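Local coordinates for protein BtGH115A (Bacteroides thetaiotaomicron, PDB 5BY3) that acts as a family GH115 4-O-methyl-alpha-glucuronidase with specificity for decorated arabinogalactans, at residues Val314-Phe319 with Ala353-Pro358; Val361-Cys366 with Arg382-Gly387. One frame throughout, in Å; residues are numbered along the deposited sequence.

Contact 1. Residues Val314-Phe319 with Ala353-Pro358; sequences VLDRVF and AGLQVP
Phe319 turns the CE2 corner of its ring to the extended loop 353-358, where it meets four successive residues, Leu355 to Pro358. Gln356 O lies in the ring plane at the edge, 3.6 Å from Phe319 CE2, while Val357 CG2 approaches that same carbon obliquely at 3.9 Å, as does Leu355 CD1 from slightly farther off. Pro358 CD stands 4.3 Å from Phe319 CD2. One face of the ring rests against Leu315 O, offset toward the rim. Leu355 packs on Leu315: chi1 167° sets CG anti to the backbone N, on the helix side, and from there Leu355 CD2 lies 3.7 Å from Leu315 CD1, the two side chains crossing at about a right angle. This buried side joins helix 308-329 to the segment that carries the chain from helix 347-352 into strand 362-366, an alpha-to-beta connection in a barrel of eight parallel strands, consistent with the TIM-barrel clan of the family. An alanine in place of Phe319 would probably open a gap beside Val357 and Pro358 and leave Leu355 CD1 with less to pack on. The solvent side is sparse in partners: partly exposed Asp316 makes one close touch, Asp316 OD1 to Leu355 CD1 at 3.3 Å, carboxylate oxygen to methyl, and no hydrogen bond spans the segments. The exposed Gln356 side chain leads away, its NE2 weakly bonded to Gly354 O, which also accepts from Lys312.

Contact 2. Residues Val361-Cys366 with Arg382-Gly387; sequences VTLMWC and RARKGG
Thr362 and Gly386 bring their CA atoms to 4.3 Å, as the type I turn Arg384-Gly387 comes up against Val361-Leu363 and Leu363 N gives a weak hydrogen bond to Gly387 O. Gly386 presses closely enough that a side chain there would run into Val361 O, and its own oxygen takes a CA-H contact from Thr362, 3.2 Å from Thr362 CA. Thr362 OG1 lies 3.0 Å from Gly386 O and also near Gln339 O of the adjoining strand. Arg384 carries most of the side-chain contact. Arg384 bends at chi3 (51°), which puts Arg384 NE 3.6 Å from Leu363 CD1. One guanidinium face then lies over the leucine, with Leu363 CG 3.5 Å above the Arg384 guanidinium plane and offset toward its rim. At the edge of the group, NH2 donates in plane to a lone pair of Val361 O, with 3.0 Å between Arg384 NH2 and that oxygen and 158° at the hydrogen. The leucine on one face and the in-plane acceptor at the edge fix how the buried group is turned, with NH1 bonded to Val357 O. The turn returns the chain from helix 379-383 to strand 388-393, which runs parallel to strand 362-366: a beta-alpha-beta unit of the TIM barrel.

In the fold
Contacts 1 and 2 follow one another along the chain, their centres 15 Å apart, and Arg384 bridges them. Arg384 NH1 is 3.0 Å from Val357 O, a probable hydrogen bond, through which the guanidinium that serves contact 2 would also hold the loop of contact 1. Val357 CG1 packs on Leu363 CD2 at 4.0 Å, extending the apolar side of 353-358 toward the barrel strand. Together they link helix 308-329, strand 362-366 and the turn leading into strand 388-393, with both loops entering strands at their N-terminal ends. In TIM-barrel enzymes the active site lies at the other, C-terminal ends. The nickel ion, bound at Leu404 and Asp436, uses none of the four segments.

Contact 1. Residues Val314-Phe319 with Ala353-Pro358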
# COMPACT_ATOMS: atom_id res chain seq x y z
N VAL A 314 -4.38 31.95 4.93
CA VAL A 314 -5.66 31.19 5.04
C VAL A 314 -5.59 30.15 6.16
O VAL A 314 -6.41 30.15 7.08
CB VAL A 314 -6.06 30.46 3.71
CG1 VAL A 314 -7.34 29.63 3.87
CG2 VAL A 314 -6.20 31.43 2.55
N LEU A 315 -4.60 29.29 6.04
CA LEU A 315 -4.41 28.14 6.91
C LEU A 315 -4.22 28.55 8.37
O LEU A 315 -4.86 27.96 9.26
CB LEU A 315 -3.23 27.29 6.40
CG LEU A 315 -3.34 26.72 4.98
CD1 LEU A 315 -2.08 25.99 4.60
CD2 LEU A 315 -4.55 25.80 4.78
N ASP A 316 -3.35 29.55 8.60
CA ASP A 316 -3.18 30.19 9.91
C ASP A 316 -4.55 30.52 10.52
O ASP A 316 -4.79 30.20 11.68
CB ASP A 316 -2.30 31.45 9.80
CG ASP A 316 -0.88 31.16 9.26
OD1 ASP A 316 -0.32 30.08 9.57
OD2 ASP A 316 -0.29 32.03 8.55
N ARG A 317 -5.46 31.08 9.71
CA ARG A 317 -6.83 31.41 10.16
C ARG A 317 -7.62 30.14 10.43
O ARG A 317 -8.41 30.06 11.39
CB ARG A 317 -7.56 32.33 9.14
CG ARG A 317 -8.97 32.80 9.54
CD ARG A 317 -9.22 34.28 9.25
NE ARG A 317 -8.16 35.14 9.81
CZ ARG A 317 -8.06 35.53 11.09
NH1 ARG A 317 -8.97 35.17 12.00
NH2 ARG A 317 -7.04 36.29 11.48
N VAL A 318 -7.38 29.14 9.60
CA VAL A 318 -8.11 27.89 9.63
C VAL A 318 -7.70 27.03 10.84
O VAL A 318 -8.56 26.54 11.54
CB VAL A 318 -7.96 27.15 8.27
CG1 VAL A 318 -8.14 25.65 8.39
CG2 VAL A 318 -8.93 27.75 7.27
N PHE A 319 -6.40 26.88 11.08
CA PHE A 319 -5.94 26.10 12.24
C PHE A 319 -6.57 26.60 13.55
O PHE A 319 -7.12 25.81 14.33
CB PHE A 319 -4.42 26.17 12.38
CG PHE A 319 -3.66 25.50 11.28
CD1 PHE A 319 -4.25 24.54 10.44
CD2 PHE A 319 -2.31 25.78 11.13
CE1 PHE A 319 -3.52 23.90 9.46
CE2 PHE A 319 -1.56 25.14 10.13
CZ PHE A 319 -2.17 24.19 9.30
N ALA A 353 6.77 26.99 2.43
CA ALA A 353 6.87 28.45 2.36
C ALA A 353 6.90 29.04 3.79
O ALA A 353 6.46 30.19 4.03
CB ALA A 353 5.70 28.98 1.56
N GLY A 354 7.41 28.23 4.74
CA GLY A 354 7.44 28.51 6.17
C GLY A 354 6.11 28.62 6.91
O GLY A 354 5.88 29.59 7.63
N LEU A 355 5.23 27.63 6.77
CA LEU A 355 3.97 27.66 7.52
C LEU A 355 4.15 27.08 8.92
O LEU A 355 4.85 26.07 9.09
CB LEU A 355 2.90 26.90 6.76
CG LEU A 355 1.58 26.52 7.42
CD1 LEU A 355 0.57 27.65 7.57
CD2 LEU A 355 0.98 25.43 6.54
N GLN A 356 3.53 27.71 9.92
CA GLN A 356 3.67 27.22 11.29
C GLN A 356 2.54 26.25 11.64
O GLN A 356 1.36 26.61 11.59
CB GLN A 356 3.78 28.38 12.31
CG GLN A 356 4.99 29.30 12.12
CD GLN A 356 6.31 28.56 11.87
OE1 GLN A 356 6.87 27.94 12.77
NE2 GLN A 356 6.81 28.64 10.65
N VAL A 357 2.90 25.01 11.95
CA VAL A 357 1.91 24.00 12.35
C VAL A 357 2.21 23.66 13.81
O VAL A 357 3.36 23.37 14.14
CB VAL A 357 1.94 22.74 11.41
CG1 VAL A 357 0.82 21.77 11.72
CG2 VAL A 357 1.82 23.12 9.94
N PRO A 358 1.19 23.71 14.70
CA PRO A 358 1.44 23.48 16.14
C PRO A 358 2.05 22.11 16.40
O PRO A 358 1.59 21.11 15.82
CB PRO A 358 0.06 23.61 16.78
CG PRO A 358 -0.71 24.46 15.81
CD PRO A 358 -0.22 24.05 14.45

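Contact 2. Residues Val361-Cys366 with Arg382-Gly387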
# COMPACT_ATOMS: atom_id res chain seq x y z
N VAL A 361 0.63 18.52 16.37
CA VAL A 361 -0.00 18.03 15.14
C VAL A 361 0.95 17.11 14.35
O VAL A 361 2.09 17.49 14.02
CB VAL A 361 -0.60 19.16 14.27
CG1 VAL A 361 -1.29 18.61 13.02
CG2 VAL A 361 -1.57 20.00 15.08
N THR A 362 0.48 15.89 14.11
CA THR A 362 1.24 14.93 13.29
C THR A 362 1.40 15.49 11.88
O THR A 362 0.41 15.93 11.28
CB THR A 362 0.52 13.56 13.21
OG1 THR A 362 0.05 13.19 14.52
CG2 THR A 362 1.46 12.47 12.64
N LEU A 363 2.64 15.50 11.38
CA LEU A 363 2.86 15.93 9.98
C LEU A 363 2.85 14.70 9.05
O LEU A 363 3.67 13.78 9.19
CB LEU A 363 4.18 16.68 9.84
CG LEU A 363 4.44 18.00 10.59
CD1 LEU A 363 5.84 18.48 10.29
CD2 LEU A 363 3.44 19.11 10.24
N MSE A 364 1.94 14.67 8.08
CA MSE A 364 1.85 13.48 7.22
C MSE A 364 2.43 13.64 5.83
O MSE A 364 1.84 14.22 4.93
CB MSE A 364 0.44 12.90 7.18
CG MSE A 364 0.56 11.42 6.83
SE MSE A 364 -1.26 10.79 6.48
CE MSE A 364 -1.14 9.69 8.09
N TRP A 365 3.60 13.04 5.64
CA TRP A 365 4.23 13.08 4.33
C TRP A 365 3.52 12.15 3.33
O TRP A 365 2.78 11.23 3.71
CB TRP A 365 5.72 12.82 4.48
CG TRP A 365 6.27 13.65 5.61
CD1 TRP A 365 6.79 13.21 6.80
CD2 TRP A 365 6.29 15.09 5.68
NE1 TRP A 365 7.16 14.27 7.59
CE2 TRP A 365 6.86 15.44 6.93
CE3 TRP A 365 5.88 16.11 4.80
CZ2 TRP A 365 7.05 16.77 7.31
CZ3 TRP A 365 6.07 17.44 5.19
CH2 TRP A 365 6.63 17.75 6.43
N CYS A 366 3.73 12.44 2.05
CA CYS A 366 3.03 11.74 0.99
C CYS A 366 3.98 11.14 -0.03
O CYS A 366 5.03 11.70 -0.29
CB CYS A 366 2.09 12.71 0.30
SG CYS A 366 0.76 13.10 1.42
N ARG A 382 11.39 15.82 12.72
CA ARG A 382 11.46 14.59 13.46
C ARG A 382 11.30 14.74 15.00
O ARG A 382 10.59 13.93 15.62
CB ARG A 382 12.75 13.87 13.10
CG ARG A 382 12.90 12.53 13.75
CD ARG A 382 14.05 11.78 13.12
NE ARG A 382 14.03 10.45 13.69
CZ ARG A 382 14.79 9.43 13.31
NH1 ARG A 382 15.68 9.57 12.33
NH2 ARG A 382 14.64 8.27 13.93
N ALA A 383 11.92 15.77 15.58
CA ALA A 383 11.86 16.03 17.03
C ALA A 383 10.49 16.58 17.51
O ALA A 383 10.19 16.56 18.71
CB ALA A 383 13.03 16.94 17.45
N ARG A 384 9.65 17.06 16.59
CA ARG A 384 8.26 17.44 16.93
C ARG A 384 7.49 16.37 17.74
O ARG A 384 7.53 15.17 17.42
CB ARG A 384 7.44 17.76 15.68
CG ARG A 384 7.94 18.94 14.87
CD ARG A 384 7.16 19.13 13.59
NE ARG A 384 5.70 19.15 13.79
CZ ARG A 384 4.92 20.21 13.60
NH1 ARG A 384 5.44 21.38 13.22
NH2 ARG A 384 3.61 20.10 13.80
N LYS A 385 6.79 16.83 18.77
CA LYS A 385 6.03 16.00 19.68
C LYS A 385 4.92 15.20 18.96
O LYS A 385 4.61 14.08 19.35
CB LYS A 385 5.47 16.88 20.84
CG LYS A 385 4.47 16.23 21.79
CD LYS A 385 3.47 17.28 22.32
CE LYS A 385 2.35 16.69 23.21
NZ LYS A 385 1.90 17.65 24.28
N GLY A 386 4.34 15.77 17.90
CA GLY A 386 3.29 15.11 17.10
C GLY A 386 3.72 13.97 16.15
O GLY A 386 2.86 13.29 15.54
N GLY A 387 5.04 13.76 16.06
CA GLY A 387 5.68 12.77 15.18
C GLY A 387 5.45 12.98 13.68
O GLY A 387 4.90 14.00 13.26